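Protein CT_858 (Chlamydia trachomatis, PDB 3DOR) is probably a serine-type endopeptidase, the secreted chlamydial protease CPAF, which carries a PDZ-like domain alongside a peptidase domain of family S41. Local coordinates at residues E319-I324 with P449-S454; A351-L356 with D470-V475; V474-K477 with R481-I484. One frame throughout, in Å; residues are numbered along the deposited sequence.

Contact 1. Residues E319-I324 with P449-S454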
loop_
_atom_site.group_PDB
_atom_site.type_symbol
_atom_site.label_atom_id
_atom_site.label_comp_id
_atom_site.label_asym_id
_atom_site.label_seq_id
_atom_site.Cartn_x
_atom_site.Cartn_y
_atom_site.Cartn_z
ATOM N N GLU B 319 -24.071 -11.618 10.542
ATOM C CA GLU B 319 -24.244 -12.686 11.511
ATOM C C GLU B 319 -24.440 -12.065 12.897
ATOM O O GLU B 319 -25.267 -12.529 13.685
ATOM C CB GLU B 319 -23.030 -13.615 11.549
ATOM C CG GLU B 319 -23.206 -14.721 12.597
ATOM C CD GLU B 319 -21.961 -15.550 12.807
ATOM O OE1 GLU B 319 -21.383 -16.005 11.797
ATOM O OE2 GLU B 319 -21.563 -15.759 13.980
ATOM N N PHE B 320 -23.670 -11.014 13.184
ATOM C CA PHE B 320 -23.753 -10.319 14.468
ATOM C C PHE B 320 -25.194 -9.840 14.645
ATOM O O PHE B 320 -25.793 -10.003 15.715
ATOM C CB PHE B 320 -22.792 -9.122 14.477
ATOM C CG PHE B 320 -22.677 -8.426 15.815
ATOM C CD1 PHE B 320 -21.691 -8.795 16.720
ATOM C CD2 PHE B 320 -23.536 -7.392 16.154
ATOM C CE1 PHE B 320 -21.557 -8.137 17.949
ATOM C CE2 PHE B 320 -23.409 -6.728 17.385
ATOM C CZ PHE B 320 -22.415 -7.105 18.278
ATOM N N ALA B 321 -25.745 -9.256 13.585
ATOM C CA ALA B 321 -27.117 -8.764 13.614
ATOM C C ALA B 321 -28.072 -9.918 13.925
ATOM O O ALA B 321 -29.000 -9.760 14.708
ATOM C CB ALA B 321 -27.483 -8.116 12.269
ATOM N N LYS B 322 -27.845 -11.080 13.317
ATOM C CA LYS B 322 -28.706 -12.242 13.564
ATOM C C LYS B 322 -28.683 -12.648 15.046
ATOM O O LYS B 322 -29.716 -12.955 15.648
ATOM C CB LYS B 322 -28.240 -13.449 12.742
ATOM C CG LYS B 322 -28.238 -13.280 11.232
ATOM C CD LYS B 322 -29.606 -13.546 10.642
ATOM C CE LYS B 322 -29.550 -13.585 9.117
ATOM N NZ LYS B 322 -28.679 -14.687 8.637
ATOM N N ILE B 323 -27.490 -12.671 15.624
ATOM C CA ILE B 323 -27.340 -13.053 17.022
ATOM C C ILE B 323 -28.049 -12.072 17.952
ATOM O O ILE B 323 -28.758 -12.482 18.873
ATOM C CB ILE B 323 -25.844 -13.155 17.397
ATOM C CG1 ILE B 323 -25.172 -14.212 16.516
ATOM C CG2 ILE B 323 -25.696 -13.523 18.862
ATOM C CD1 ILE B 323 -23.639 -14.115 16.462
ATOM N N ILE B 324 -27.871 -10.779 17.714
ATOM C CA ILE B 324 -28.522 -9.790 18.556
ATOM C C ILE B 324 -30.046 -9.905 18.487
ATOM O O ILE B 324 -30.730 -9.766 19.505
ATOM C CB ILE B 324 -28.093 -8.361 18.185
ATOM C CG1 ILE B 324 -26.573 -8.226 18.315
ATOM C CG2 ILE B 324 -28.770 -7.366 19.122
ATOM C CD1 ILE B 324 -26.036 -8.601 19.699
ATOM N N PRO B 449 -31.238 0.628 12.239
ATOM C CA PRO B 449 -32.681 0.703 11.996
ATOM C C PRO B 449 -33.482 -0.563 12.325
ATOM O O PRO B 449 -34.630 -0.462 12.748
ATOM C CB PRO B 449 -32.757 1.088 10.513
ATOM C CG PRO B 449 -31.543 0.400 9.936
ATOM C CD PRO B 449 -30.479 0.716 10.978
ATOM N N ARG B 450 -32.880 -1.739 12.158
ATOM C CA ARG B 450 -33.582 -3.001 12.406
ATOM C C ARG B 450 -33.271 -3.721 13.719
ATOM O O ARG B 450 -34.188 -4.206 14.388
ATOM C CB ARG B 450 -33.318 -3.995 11.273
ATOM C CG ARG B 450 -33.448 -3.455 9.858
ATOM C CD ARG B 450 -33.390 -4.615 8.861
ATOM N NE ARG B 450 -32.795 -4.248 7.577
ATOM C CZ ARG B 450 -32.730 -5.060 6.523
ATOM N NH1 ARG B 450 -33.230 -6.290 6.595
ATOM N NH2 ARG B 450 -32.155 -4.648 5.397
ATOM N N VAL B 451 -31.994 -3.829 14.081
ATOM C CA VAL B 451 -31.657 -4.532 15.310
ATOM C C VAL B 451 -31.020 -3.620 16.342
ATOM O O VAL B 451 -29.995 -2.977 16.091
ATOM C CB VAL B 451 -30.758 -5.785 15.020
ATOM C CG1 VAL B 451 -30.748 -6.080 13.527
ATOM C CG2 VAL B 451 -29.359 -5.595 15.548
ATOM N N GLN B 452 -31.659 -3.565 17.508
ATOM C CA GLN B 452 -31.222 -2.729 18.619
ATOM C C GLN B 452 -31.368 -3.462 19.953
ATOM O O GLN B 452 -32.480 -3.599 20.455
ATOM C CB GLN B 452 -32.079 -1.454 18.699
ATOM C CG GLN B 452 -32.114 -0.571 17.452
ATOM C CD GLN B 452 -33.208 0.488 17.538
ATOM O OE1 GLN B 452 -33.742 0.748 18.615
ATOM N NE2 GLN B 452 -33.535 1.111 16.407
ATOM N N TYR B 453 -30.278 -3.930 20.545
ATOM C CA TYR B 453 -30.416 -4.582 21.840
ATOM C C TYR B 453 -30.612 -3.449 22.853
ATOM O O TYR B 453 -29.791 -2.529 22.927
ATOM C CB TYR B 453 -29.169 -5.384 22.180
ATOM C CG TYR B 453 -29.365 -6.303 23.369
ATOM C CD1 TYR B 453 -30.186 -7.426 23.277
ATOM C CD2 TYR B 453 -28.734 -6.048 24.587
ATOM C CE1 TYR B 453 -30.374 -8.273 24.364
ATOM C CE2 TYR B 453 -28.917 -6.890 25.680
ATOM C CZ TYR B 453 -29.737 -7.999 25.558
ATOM O OH TYR B 453 -29.916 -8.841 26.626
ATOM N N SER B 454 -31.690 -3.505 23.630
ATOM C CA SER B 454 -31.970 -2.443 24.592
ATOM C C SER B 454 -32.011 -2.897 26.038
ATOM O O SER B 454 -32.428 -2.142 26.903
ATOM C CB SER B 454 -33.301 -1.754 24.247
ATOM O OG SER B 454 -34.376 -2.689 24.241
#
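A small, buried, wholly apolar contact holds A321 and I324 of helix 316-330 against V451 and Y453, in the loop that leads from strand 444-445 to strand 457-461. The two helix residues lie about one turn apart. The two loop residues alternate with Q452 in an extended run, so V451 and Y453 both point toward the helix while Q452 turns its side chain from it. V451 works as a fork: CG1 touches CB of A321 at 4.0 Å, and CG2 touches CB of I324, also at 4.0 Å. CG1 of V451 nearly eclipses its own backbone N (chi1 -12°), a torsion that is either strained or imprecisely fitted. In the peptidase S41 region, helix 316-330 joins strands 290-297 and 333-337, which run parallel in the mixed sheet; the loop with V451 therefore lies against a connecting helix on its way to another parallel strand of that sheet, 457-461. Further along, CG2 of I324 reaches CB of Y453 at 3.7 Å and lies 4.0 Å from the backbone N of Y453. This methyl stands anti to the backbone N of I324, which directs it to the root of the tyrosine. The side chains cross at about a right angle, and CG2 approaches the Y453 ring obliquely. M355 joins in by touching both A321 and V451, and its backbone is hydrogen-bonded to that of Y453. The tyrosine side chain also rests on F327 and S328 of the same helix.

Contact 2. Residues A351-L356 with D470-V475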
loop_
_atom_site.group_PDB
_atom_site.type_symbol
_atom_site.label_atom_id
_atom_site.label_comp_id
_atom_site.label_asym_id
_atom_site.label_seq_id
_atom_site.Cartn_x
_atom_site.Cartn_y
_atom_site.Cartn_z
ATOM N N ALA B 351 -20.562 -0.071 13.639
ATOM C CA ALA B 351 -21.704 -0.883 13.233
ATOM C C ALA B 351 -22.173 -1.754 14.403
ATOM O O ALA B 351 -23.363 -1.863 14.676
ATOM C CB ALA B 351 -21.323 -1.762 12.051
ATOM N N LEU B 352 -21.233 -2.381 15.093
ATOM C CA LEU B 352 -21.581 -3.228 16.225
ATOM C C LEU B 352 -22.244 -2.423 17.337
ATOM O O LEU B 352 -23.234 -2.865 17.919
ATOM C CB LEU B 352 -20.340 -3.950 16.749
ATOM C CG LEU B 352 -19.635 -4.817 15.697
ATOM C CD1 LEU B 352 -18.673 -5.774 16.411
ATOM C CD2 LEU B 352 -20.663 -5.618 14.886
ATOM N N LEU B 353 -21.705 -1.242 17.632
ATOM C CA LEU B 353 -22.297 -0.387 18.656
ATOM C C LEU B 353 -23.730 0.008 18.266
ATOM O O LEU B 353 -24.620 0.067 19.120
ATOM C CB LEU B 353 -21.449 0.877 18.852
ATOM C CG LEU B 353 -20.127 0.676 19.615
ATOM C CD1 LEU B 353 -19.207 1.851 19.391
ATOM C CD2 LEU B 353 -20.410 0.507 21.104
ATOM N N SER B 354 -23.951 0.272 16.978
ATOM C CA SER B 354 -25.275 0.677 16.507
ATOM C C SER B 354 -26.345 -0.384 16.778
ATOM O O SER B 354 -27.528 -0.068 16.852
ATOM C CB SER B 354 -25.248 1.014 15.004
ATOM O OG SER B 354 -25.316 -0.156 14.214
ATOM N N MET B 355 -25.939 -1.634 16.957
ATOM C CA MET B 355 -26.912 -2.680 17.216
ATOM C C MET B 355 -27.083 -2.992 18.699
ATOM O O MET B 355 -27.884 -3.858 19.077
ATOM C CB MET B 355 -26.526 -3.941 16.447
ATOM C CG MET B 355 -26.578 -3.751 14.930
ATOM S SD MET B 355 -26.178 -5.251 14.005
ATOM C CE MET B 355 -24.549 -4.914 13.467
ATOM N N LEU B 356 -26.350 -2.271 19.543
ATOM C CA LEU B 356 -26.430 -2.505 20.977
ATOM C C LEU B 356 -27.073 -1.360 21.734
ATOM O O LEU B 356 -26.853 -1.203 22.936
ATOM C CB LEU B 356 -25.040 -2.754 21.532
ATOM C CG LEU B 356 -24.320 -3.962 20.935
ATOM C CD1 LEU B 356 -22.859 -3.941 21.366
ATOM C CD2 LEU B 356 -25.015 -5.236 21.384
ATOM N N ASP B 470 -10.406 -0.391 22.995
ATOM C CA ASP B 470 -10.300 0.629 24.037
ATOM C C ASP B 470 -11.627 1.395 23.878
ATOM O O ASP B 470 -12.348 1.637 24.844
ATOM C CB ASP B 470 -9.175 1.656 23.760
ATOM C CG ASP B 470 -7.815 1.230 24.292
ATOM O OD1 ASP B 470 -7.712 0.910 25.496
ATOM O OD2 ASP B 470 -6.844 1.238 23.502
ATOM N N PHE B 471 -11.929 1.765 22.631
ATOM C CA PHE B 471 -13.123 2.557 22.296
ATOM C C PHE B 471 -14.494 1.943 22.600
ATOM O O PHE B 471 -15.409 2.651 23.054
ATOM C CB PHE B 471 -13.094 2.952 20.809
ATOM C CG PHE B 471 -11.835 3.675 20.382
ATOM C CD1 PHE B 471 -11.452 3.687 19.034
ATOM C CD2 PHE B 471 -11.030 4.332 21.313
ATOM C CE1 PHE B 471 -10.272 4.347 18.620
ATOM C CE2 PHE B 471 -9.860 4.991 20.919
ATOM C CZ PHE B 471 -9.478 4.998 19.569
ATOM N N PHE B 472 -14.646 0.646 22.332
ATOM C CA PHE B 472 -15.918 -0.039 22.566
ATOM C C PHE B 472 -16.422 0.208 23.991
ATOM O O PHE B 472 -17.513 0.742 24.176
ATOM C CB PHE B 472 -15.779 -1.556 22.296
ATOM C CG PHE B 472 -17.076 -2.333 22.428
ATOM C CD1 PHE B 472 -18.040 -2.283 21.425
ATOM C CD2 PHE B 472 -17.313 -3.144 23.546
ATOM C CE1 PHE B 472 -19.229 -3.037 21.521
ATOM C CE2 PHE B 472 -18.490 -3.898 23.660
ATOM C CZ PHE B 472 -19.453 -3.846 22.639
ATOM N N PRO B 473 -15.633 -0.152 25.018
ATOM C CA PRO B 473 -16.129 0.091 26.378
ATOM C C PRO B 473 -16.238 1.566 26.767
ATOM O O PRO B 473 -17.128 1.942 27.531
ATOM C CB PRO B 473 -15.135 -0.673 27.252
ATOM C CG PRO B 473 -13.865 -0.573 26.476
ATOM C CD PRO B 473 -14.332 -0.846 25.054
ATOM N N VAL B 474 -15.357 2.408 26.237
ATOM C CA VAL B 474 -15.410 3.821 26.593
ATOM C C VAL B 474 -16.711 4.473 26.119
ATOM O O VAL B 474 -17.308 5.279 26.839
ATOM C CB VAL B 474 -14.156 4.612 26.059
ATOM C CG1 VAL B 474 -14.375 5.129 24.636
ATOM C CG2 VAL B 474 -13.846 5.756 27.007
ATOM N N VAL B 475 -17.169 4.104 24.926
ATOM C CA VAL B 475 -18.415 4.651 24.388
ATOM C C VAL B 475 -19.595 4.187 25.236
ATOM O O VAL B 475 -20.470 4.977 25.595
ATOM C CB VAL B 475 -18.654 4.199 22.920
ATOM C CG1 VAL B 475 -20.038 4.649 22.457
ATOM C CG2 VAL B 475 -17.581 4.801 22.001
#
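At the end of the helix whose L353 meets F472, the carbonyl oxygen of A351 is gripped twice: by the hydroxyl of S354, OG donating at 2.6 Å, and weakly by M355 N at 3.4 Å, an N-H shared with the nearer L352 O. The hydroxyl comes in at a C=O...donor angle of 129°, tilted 21° from the carbonyl plane. With chi1 at 81°, S354 turns it back to the carbonyl three residues earlier. Across from it lies helix 468-478, the crossover helix of a beta-alpha-beta unit in the mixed sheet of the peptidase S41 region, which belongs to the ClpP/crotonase clan. The junction between the two is made by hydrocarbon alone. F472, with CG anti to the backbone N, swings its ring toward the other helix although its CB does not aim there. L353 does likewise, and the two side chains slide past each other in opposite directions. CD2 of L353 meets CD1 of the ring at 3.7 Å, obliquely, and CG follows at 4.0 Å from the same ring atom. L356, just past the helix end, crosses the phenylalanine at about a right angle and puts CD1 at the ring's edge, near its plane. The two leucines share CE1 of the ring, L353 reaching on to CD1 and L356 to CZ. F472 also rests on V459 of strand 457-461. The helix is kinked here, since P473 has no N-H to bond to the preceding turn. D470 is held through its carboxylate by T489, G491 and A492. One turn beyond F472, V475 adds its CG1 to CD1 of L353 at 4.2 Å. CD1 of L356 stands 3.6 Å from CZ of F472.

Contact 3. Residues V474-K477 with R481-I484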
loop_
_atom_site.group_PDB
_atom_site.type_symbol
_atom_site.label_atom_id
_atom_site.label_comp_id
_atom_site.label_asym_id
_atom_site.label_seq_id
_atom_site.Cartn_x
_atom_site.Cartn_y
_atom_site.Cartn_z
ATOM N N VAL B 474 -15.357 2.408 26.237
ATOM C CA VAL B 474 -15.410 3.821 26.593
ATOM C C VAL B 474 -16.711 4.473 26.119
ATOM O O VAL B 474 -17.308 5.279 26.839
ATOM C CB VAL B 474 -14.156 4.612 26.059
ATOM C CG1 VAL B 474 -14.375 5.129 24.636
ATOM C CG2 VAL B 474 -13.846 5.756 27.007
ATOM N N VAL B 475 -17.169 4.104 24.926
ATOM C CA VAL B 475 -18.415 4.651 24.388
ATOM C C VAL B 475 -19.595 4.187 25.236
ATOM O O VAL B 475 -20.470 4.977 25.595
ATOM C CB VAL B 475 -18.654 4.199 22.920
ATOM C CG1 VAL B 475 -20.038 4.649 22.457
ATOM C CG2 VAL B 475 -17.581 4.801 22.001
ATOM N N LEU B 476 -19.617 2.899 25.555
ATOM C CA LEU B 476 -20.689 2.330 26.367
ATOM C C LEU B 476 -20.655 2.842 27.813
ATOM O O LEU B 476 -21.705 2.996 28.457
ATOM C CB LEU B 476 -20.601 0.798 26.342
ATOM C CG LEU B 476 -20.826 0.181 24.946
ATOM C CD1 LEU B 476 -20.671 -1.352 24.959
ATOM C CD2 LEU B 476 -22.212 0.574 24.476
ATOM N N LYS B 477 -19.453 3.097 28.327
ATOM C CA LYS B 477 -19.315 3.592 29.694
ATOM C C LYS B 477 -19.709 5.062 29.787
ATOM O O LYS B 477 -20.549 5.425 30.608
ATOM C CB LYS B 477 -17.877 3.426 30.187
ATOM C CG LYS B 477 -17.685 3.703 31.683
ATOM C CD LYS B 477 -16.292 3.248 32.129
ATOM C CE LYS B 477 -16.176 3.136 33.650
ATOM N NZ LYS B 477 -16.318 4.445 34.357
ATOM N N ARG B 481 -24.424 3.152 28.940
ATOM C CA ARG B 481 -25.207 2.112 28.258
ATOM C C ARG B 481 -24.943 0.725 28.840
ATOM O O ARG B 481 -25.814 -0.144 28.824
ATOM C CB ARG B 481 -24.845 2.073 26.761
ATOM C CG ARG B 481 -26.011 2.194 25.788
ATOM C CD ARG B 481 -26.684 0.874 25.414
ATOM N NE ARG B 481 -27.301 0.261 26.568
ATOM C CZ ARG B 481 -27.999 -0.866 26.555
ATOM N NH1 ARG B 481 -28.203 -1.530 25.427
ATOM N NH2 ARG B 481 -28.441 -1.352 27.699
ATOM N N ALA B 482 -23.730 0.513 29.329
ATOM C CA ALA B 482 -23.367 -0.786 29.867
ATOM C C ALA B 482 -22.483 -0.732 31.089
ATOM O O ALA B 482 -21.815 0.269 31.355
ATOM C CB ALA B 482 -22.670 -1.614 28.786
ATOM N N LEU B 483 -22.479 -1.840 31.820
ATOM C CA LEU B 483 -21.664 -2.000 33.011
ATOM C C LEU B 483 -20.332 -2.561 32.488
ATOM O O LEU B 483 -20.325 -3.600 31.813
ATOM C CB LEU B 483 -22.338 -3.010 33.938
ATOM C CG LEU B 483 -22.127 -3.020 35.459
ATOM C CD1 LEU B 483 -21.564 -4.358 35.875
ATOM C CD2 LEU B 483 -21.243 -1.871 35.903
ATOM N N ILE B 484 -19.218 -1.887 32.770
ATOM C CA ILE B 484 -17.918 -2.361 32.289
ATOM C C ILE B 484 -17.196 -3.046 33.447
ATOM O O ILE B 484 -17.012 -2.453 34.511
ATOM C CB ILE B 484 -17.050 -1.197 31.711
ATOM C CG1 ILE B 484 -17.600 -0.713 30.364
ATOM C CG2 ILE B 484 -15.646 -1.699 31.404
ATOM C CD1 ILE B 484 -18.966 -0.226 30.397
#
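The backbone oxygen of L476 takes the N-H of R481 at 2.8 Å from N to O, a bond that lies in the carbonyl plane with an angle of 154° at the hydrogen. The same oxygen receives a second, weak bond from A482 N at 3.3 Å. Two successive N-H groups of the returning chain thus converge on one carbonyl near the end of helix 468-478 and fix the tight turn into strand 483-486. This is the second half of a beta-alpha-beta crossover: strand 457-461, the helix, then the parallel strand 483-486 beside the first in the mixed sheet. The charged ends lead elsewhere. The guanidinium of R481 gives NH1 to O of L356 and NH2 to O of K455; NH2 also forms a salt bridge with a bound sulfate, probably from the crystallisation liquor. Two carbonyls and an anion together would suit its positive charge. K477 NZ forms a salt bridge with E531. Inside these polar fastenings the stems pack. L476 and R481 lie side by side, pointing the same way, and CD2 of the leucine touches CB of the arginine at 3.8 Å. The arginine chain then bends at chi2 and chi3, which carries its head clear of the helix. CB of L476 also touches CB of A482 at 4.0 Å. On the strand itself, I484 points toward the helix, whereas L483 between it and A482 turns away, the alternation expected of a strand. With CG1 beside its backbone N and chi2 at 59°, I484 places CD1 3.8 Å from CB of K477 and 3.9 Å from CA of the same lysine.

How the contacts relate
All three contacts lie in the peptidase S41 region, on one side of the chain's centre. Contact 2 is central: its centre is about 13 Å from that of contact 1 and about 8 Å from that of contact 3, while the centres of contacts 1 and 3 are about 18 Å apart. Along the chain, contacts 1 and 2 interleave their segments, and contact 3 begins on the second segment of contact 2, sharing V474 and V475. F320 touches L352, L353 touches L476, and R481 bonds to L356 O. Helix 346-354 thus packs on helices 316-330 and 468-478, which connect parallel strands of the mixed sheet, tying helices and loops into one core.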